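PDB 1U0L: small ribosomal subunit biogenesis GTPase RsgA from Thermotoga maritima, which probably assists late maturation of the 30S ribosomal subunit as a circularly permuted GTPase with slow, ribosome-stimulated GTP hydrolysis. Local coordinates for residues Val94-Thr99 with Ile122-Leu127. Numbering follows the deposited sequence.
Sequences VKMPET and INKMDL. With GDP (guanosine-5'-diphosphate), chain E.
Val94, in the loop after strand 87-92, sits 7.6 Å, CA to CA, from Ile122, the last residue of the neighbouring parallel strand 117-122, and no hydrogen bond joins the two segments. The second loop, Asn123-Lys124-Met125-Asp126, is the NKxD (G4) guanine-recognition motif of the P-loop GTPase domain, and the type II' turn from Lys95 to Glu98 backs it on the side away from the base. Val94 CG1 meets Ile122 CG2 loosely, at 4.3 Å. Farther out, Pro97 and Lys124 come tip to tip, with Pro97 CD 3.4 Å from Lys124 CE, while Met96 CB lies beside the same methylene. Met96 CG also touches Leu127 CD2, the two side chains crossing at about a right angle, although the methionine is poorly ordered. The Lys124 chain runs along the purine, CG 3.6 Å from GDP C6, and a bend at its end (chi4 -75°) helps bring NZ to GDP O4', 3.0 Å away, and to the carbonyl of Gly179 in the P-loop. An alanine in place of Lys124 would probably open a gap between Pro97 and the base and leave the ribose oxygen without this donor. Asp126 reads the guanine through two nearly straight bonds, GDP N1 to OD1 at 178° and GDP N2 to OD2 at 164°, and Ser153 OG also bonds to OD1.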
ATOM      1  N   VAL A  94       4.347  17.860  -3.722  1.00 21.27           N
ATOM      2  CA  VAL A  94       5.601  18.538  -4.091  1.00 24.62           C
ATOM      3  C   VAL A  94       5.830  19.753  -3.210  1.00 26.11           C
ATOM      4  O   VAL A  94       6.955  20.021  -2.773  1.00 25.11           O
ATOM      5  CB  VAL A  94       5.658  19.027  -5.584  1.00 23.46           C
ATOM      6  CG1 VAL A  94       5.131  17.954  -6.504  1.00 26.20           C
ATOM      7  CG2 VAL A  94       4.910  20.334  -5.759  1.00 22.90           C
ATOM      8  N   LYS A  95       4.743  20.472  -2.950  1.00 48.85           N
ATOM      9  CA  LYS A  95       4.762  21.685  -2.146  1.00 52.05           C
ATOM     10  C   LYS A  95       4.328  21.277  -0.750  1.00 52.69           C
ATOM     11  O   LYS A  95       4.541  20.146  -0.354  1.00 53.64           O
ATOM     12  CB  LYS A  95       3.777  22.692  -2.751  1.00 47.69           C
ATOM     13  CG  LYS A  95       3.982  24.166  -2.449  1.00 45.92           C
ATOM     14  CD  LYS A  95       2.825  24.935  -3.096  1.00 50.71           C
ATOM     15  CE  LYS A  95       2.814  26.419  -2.789  1.00 54.94           C
ATOM     16  NZ  LYS A  95       3.941  27.162  -3.424  1.00 59.21           N
ATOM     17  N   MET A  96       3.702  22.192  -0.022  1.00 85.74           N
ATOM     18  CA  MET A  96       3.261  21.926   1.339  1.00 86.89           C
ATOM     19  C   MET A  96       3.950  20.732   1.996  1.00 86.30           C
ATOM     20  O   MET A  96       5.120  20.842   2.348  1.00 90.35           O
ATOM     21  CB  MET A  96       1.744  21.799   1.389  1.00 58.52           C
ATOM     22  CG  MET A  96       1.044  23.144   1.401  1.00 63.74           C
ATOM     23  SD  MET A  96       1.805  24.298   2.565  1.00 67.50           S
ATOM     24  CE  MET A  96       2.632  25.419   1.388  1.00 67.88           C
ATOM     25  N   PRO A  97       3.271  19.581   2.169  1.00 49.45           N
ATOM     26  CA  PRO A  97       4.215  18.606   2.866  1.00 47.36           C
ATOM     27  C   PRO A  97       5.608  18.306   2.296  1.00 46.49           C
ATOM     28  O   PRO A  97       6.456  17.794   3.019  1.00 52.19           O
ATOM     29  CB  PRO A  97       3.344  17.363   2.945  1.00 17.41           C
ATOM     30  CG  PRO A  97       1.981  17.967   3.199  1.00 20.01           C
ATOM     31  CD  PRO A  97       1.926  19.170   2.245  1.00 17.82           C
ATOM     32  N   GLU A  98       5.865  18.622   1.030  1.00 23.66           N
ATOM     33  CA  GLU A  98       7.184  18.376   0.425  1.00 21.17           C
ATOM     34  C   GLU A  98       7.659  16.937   0.559  1.00 18.17           C
ATOM     35  O   GLU A  98       8.214  16.556   1.588  1.00 15.66           O
ATOM     36  CB  GLU A  98       8.235  19.278   1.042  1.00 43.06           C
ATOM     37  CG  GLU A  98       8.540  20.515   0.243  1.00 52.30           C
ATOM     38  CD  GLU A  98      10.032  20.759   0.139  1.00 58.99           C
ATOM     39  OE1 GLU A  98      10.436  21.902  -0.152  1.00 62.51           O
ATOM     40  OE2 GLU A  98      10.808  19.799   0.341  1.00 64.26           O
ATOM     41  N   THR A  99       7.459  16.141  -0.489  1.00 23.25           N
ATOM     42  CA  THR A  99       7.844  14.737  -0.457  1.00 21.56           C
ATOM     43  C   THR A  99       9.103  14.499  -1.249  1.00 19.92           C
ATOM     44  O   THR A  99       9.148  14.786  -2.431  1.00 20.61           O
ATOM     45  CB  THR A  99       6.744  13.849  -1.048  1.00 29.79           C
ATOM     46  OG1 THR A  99       5.478  14.188  -0.465  1.00 29.74           O
ATOM     47  CG2 THR A  99       7.055  12.393  -0.779  1.00 29.51           C
ATOM     48  N   ILE A 122      -0.237  12.507  -7.125  1.00 22.95           N
ATOM     49  CA  ILE A 122       0.314  13.834  -6.822  1.00 20.17           C
ATOM     50  C   ILE A 122      -0.889  14.687  -6.416  1.00 22.00           C
ATOM     51  O   ILE A 122      -1.669  15.118  -7.272  1.00 22.13           O
ATOM     52  CB  ILE A 122       0.928  14.518  -8.062  1.00 22.16           C
ATOM     53  CG1 ILE A 122       1.888  13.573  -8.792  1.00 18.76           C
ATOM     54  CG2 ILE A 122       1.616  15.830  -7.629  1.00 17.80           C
ATOM     55  CD1 ILE A 122       3.255  13.569  -8.224  1.00 24.54           C
ATOM     56  N   ASN A 123      -1.037  14.951  -5.127  1.00 29.06           N
ATOM     57  CA  ASN A 123      -2.180  15.729  -4.643  1.00 28.65           C
ATOM     58  C   ASN A 123      -1.951  17.249  -4.449  1.00 29.56           C
ATOM     59  O   ASN A 123      -0.838  17.754  -4.600  1.00 27.40           O
ATOM     60  CB  ASN A 123      -2.660  15.112  -3.327  1.00 20.58           C
ATOM     61  CG  ASN A 123      -3.988  15.679  -2.864  1.00 21.92           C
ATOM     62  OD1 ASN A 123      -4.209  15.855  -1.655  1.00 20.97           O
ATOM     63  ND2 ASN A 123      -4.885  15.959  -3.819  1.00 17.89           N
ATOM     64  N   LYS A 124      -3.022  17.967  -4.115  1.00 29.20           N
ATOM     65  CA  LYS A 124      -2.945  19.408  -3.868  1.00 29.49           C
ATOM     66  C   LYS A 124      -2.550  20.212  -5.104  1.00 31.76           C
ATOM     67  O   LYS A 124      -1.883  21.240  -4.991  1.00 30.45           O
ATOM     68  CB  LYS A 124      -1.929  19.714  -2.757  1.00 18.35           C
ATOM     69  CG  LYS A 124      -2.219  19.104  -1.389  1.00 16.63           C
ATOM     70  CD  LYS A 124      -1.670  20.012  -0.287  1.00 15.80           C
ATOM     71  CE  LYS A 124      -1.248  19.266   0.981  1.00 13.89           C
ATOM     72  NZ  LYS A 124      -2.394  18.823   1.778  1.00 12.54           N
ATOM     73  N   MET A 125      -2.958  19.748  -6.280  1.00 37.25           N
ATOM     74  CA  MET A 125      -2.609  20.438  -7.512  1.00 35.69           C
ATOM     75  C   MET A 125      -3.131  21.866  -7.528  1.00 37.59           C
ATOM     76  O   MET A 125      -2.514  22.758  -8.115  1.00 38.43           O
ATOM     77  CB  MET A 125      -3.164  19.681  -8.713  1.00 18.84           C
ATOM     78  CG  MET A 125      -2.560  18.296  -8.935  1.00 15.21           C
ATOM     79  SD  MET A 125      -0.883  18.275  -9.599  1.00 10.42           S
ATOM     80  CE  MET A 125      -1.161  19.109 -11.134  1.00  1.90           C
ATOM     81  N   ASP A 126      -4.263  22.084  -6.870  1.00 34.74           N
ATOM     82  CA  ASP A 126      -4.875  23.407  -6.842  1.00 36.70           C
ATOM     83  C   ASP A 126      -3.984  24.462  -6.216  1.00 38.36           C
ATOM     84  O   ASP A 126      -4.204  25.658  -6.396  1.00 38.79           O
ATOM     85  CB  ASP A 126      -6.196  23.365  -6.077  1.00 26.75           C
ATOM     86  CG  ASP A 126      -6.015  22.921  -4.643  1.00 29.29           C
ATOM     87  OD1 ASP A 126      -5.832  21.705  -4.426  1.00 31.47           O
ATOM     88  OD2 ASP A 126      -6.037  23.780  -3.738  1.00 28.10           O
ATOM     89  N   LEU A 127      -2.971  24.015  -5.489  1.00 44.81           N
ATOM     90  CA  LEU A 127      -2.062  24.920  -4.795  1.00 45.87           C
ATOM     91  C   LEU A 127      -0.803  25.277  -5.574  1.00 47.16           C
ATOM     92  O   LEU A 127      -0.131  26.257  -5.261  1.00 49.28           O
ATOM     93  CB  LEU A 127      -1.641  24.274  -3.479  1.00 32.88           C
ATOM     94  CG  LEU A 127      -1.916  24.913  -2.123  1.00 33.96           C
ATOM     95  CD1 LEU A 127      -3.408  25.149  -1.930  1.00 33.77           C
ATOM     96  CD2 LEU A 127      -1.368  23.979  -1.046  1.00 35.48           C
TER
HETATM   97  PB  GDP E 299      -3.352  13.349   5.786  1.00 27.89           P
HETATM   98  O1B GDP E 299      -2.533  12.904   4.613  1.00 28.31           O
HETATM   99  O2B GDP E 299      -2.577  13.362   7.095  1.00 31.29           O
HETATM  100  O3B GDP E 299      -4.666  12.553   5.949  1.00 29.58           O
HETATM  101  O3A GDP E 299      -3.782  14.932   5.481  1.00 26.58           O
HETATM  102  PA  GDP E 299      -5.196  15.612   5.527  1.00 30.77           P
HETATM  103  O1A GDP E 299      -5.698  15.737   6.929  1.00 27.96           O
HETATM  104  O2A GDP E 299      -6.150  14.906   4.572  1.00 27.51           O
HETATM  105  O5' GDP E 299      -4.919  17.080   4.896  1.00 31.03           O
HETATM  106  C5' GDP E 299      -4.051  17.983   5.587  1.00 31.21           C
HETATM  107  C4' GDP E 299      -4.466  19.401   5.335  1.00 30.14           C
HETATM  108  O4' GDP E 299      -4.290  19.644   3.920  1.00 29.63           O
HETATM  109  C3' GDP E 299      -5.928  19.780   5.738  1.00 30.25           C
HETATM  110  O3' GDP E 299      -5.835  21.050   6.533  1.00 28.14           O
HETATM  111  C2' GDP E 299      -6.648  20.010   4.404  1.00 29.31           C
HETATM  112  O2' GDP E 299      -7.537  21.112   4.544  1.00 30.23           O
HETATM  113  C1' GDP E 299      -5.465  20.172   3.375  1.00 29.33           C
HETATM  114  N9  GDP E 299      -5.632  19.464   1.961  1.00 26.31           N
HETATM  115  C8  GDP E 299      -5.766  18.129   1.737  1.00 27.92           C
HETATM  116  N7  GDP E 299      -5.865  17.873   0.417  1.00 25.93           N
HETATM  117  C5  GDP E 299      -5.782  19.111  -0.205  1.00 25.96           C
HETATM  118  C6  GDP E 299      -5.824  19.457  -1.589  1.00 27.37           C
HETATM  119  O6  GDP E 299      -5.937  18.672  -2.534  1.00 29.32           O
HETATM  120  N1  GDP E 299      -5.712  20.841  -1.835  1.00 27.95           N
HETATM  121  C2  GDP E 299      -5.578  21.770  -0.815  1.00 27.07           C
HETATM  122  N2  GDP E 299      -5.486  23.067  -1.159  1.00 25.00           N
HETATM  123  N3  GDP E 299      -5.536  21.433   0.499  1.00 26.66           N
HETATM  124  C4  GDP E 299      -5.647  20.101   0.727  1.00 24.65           C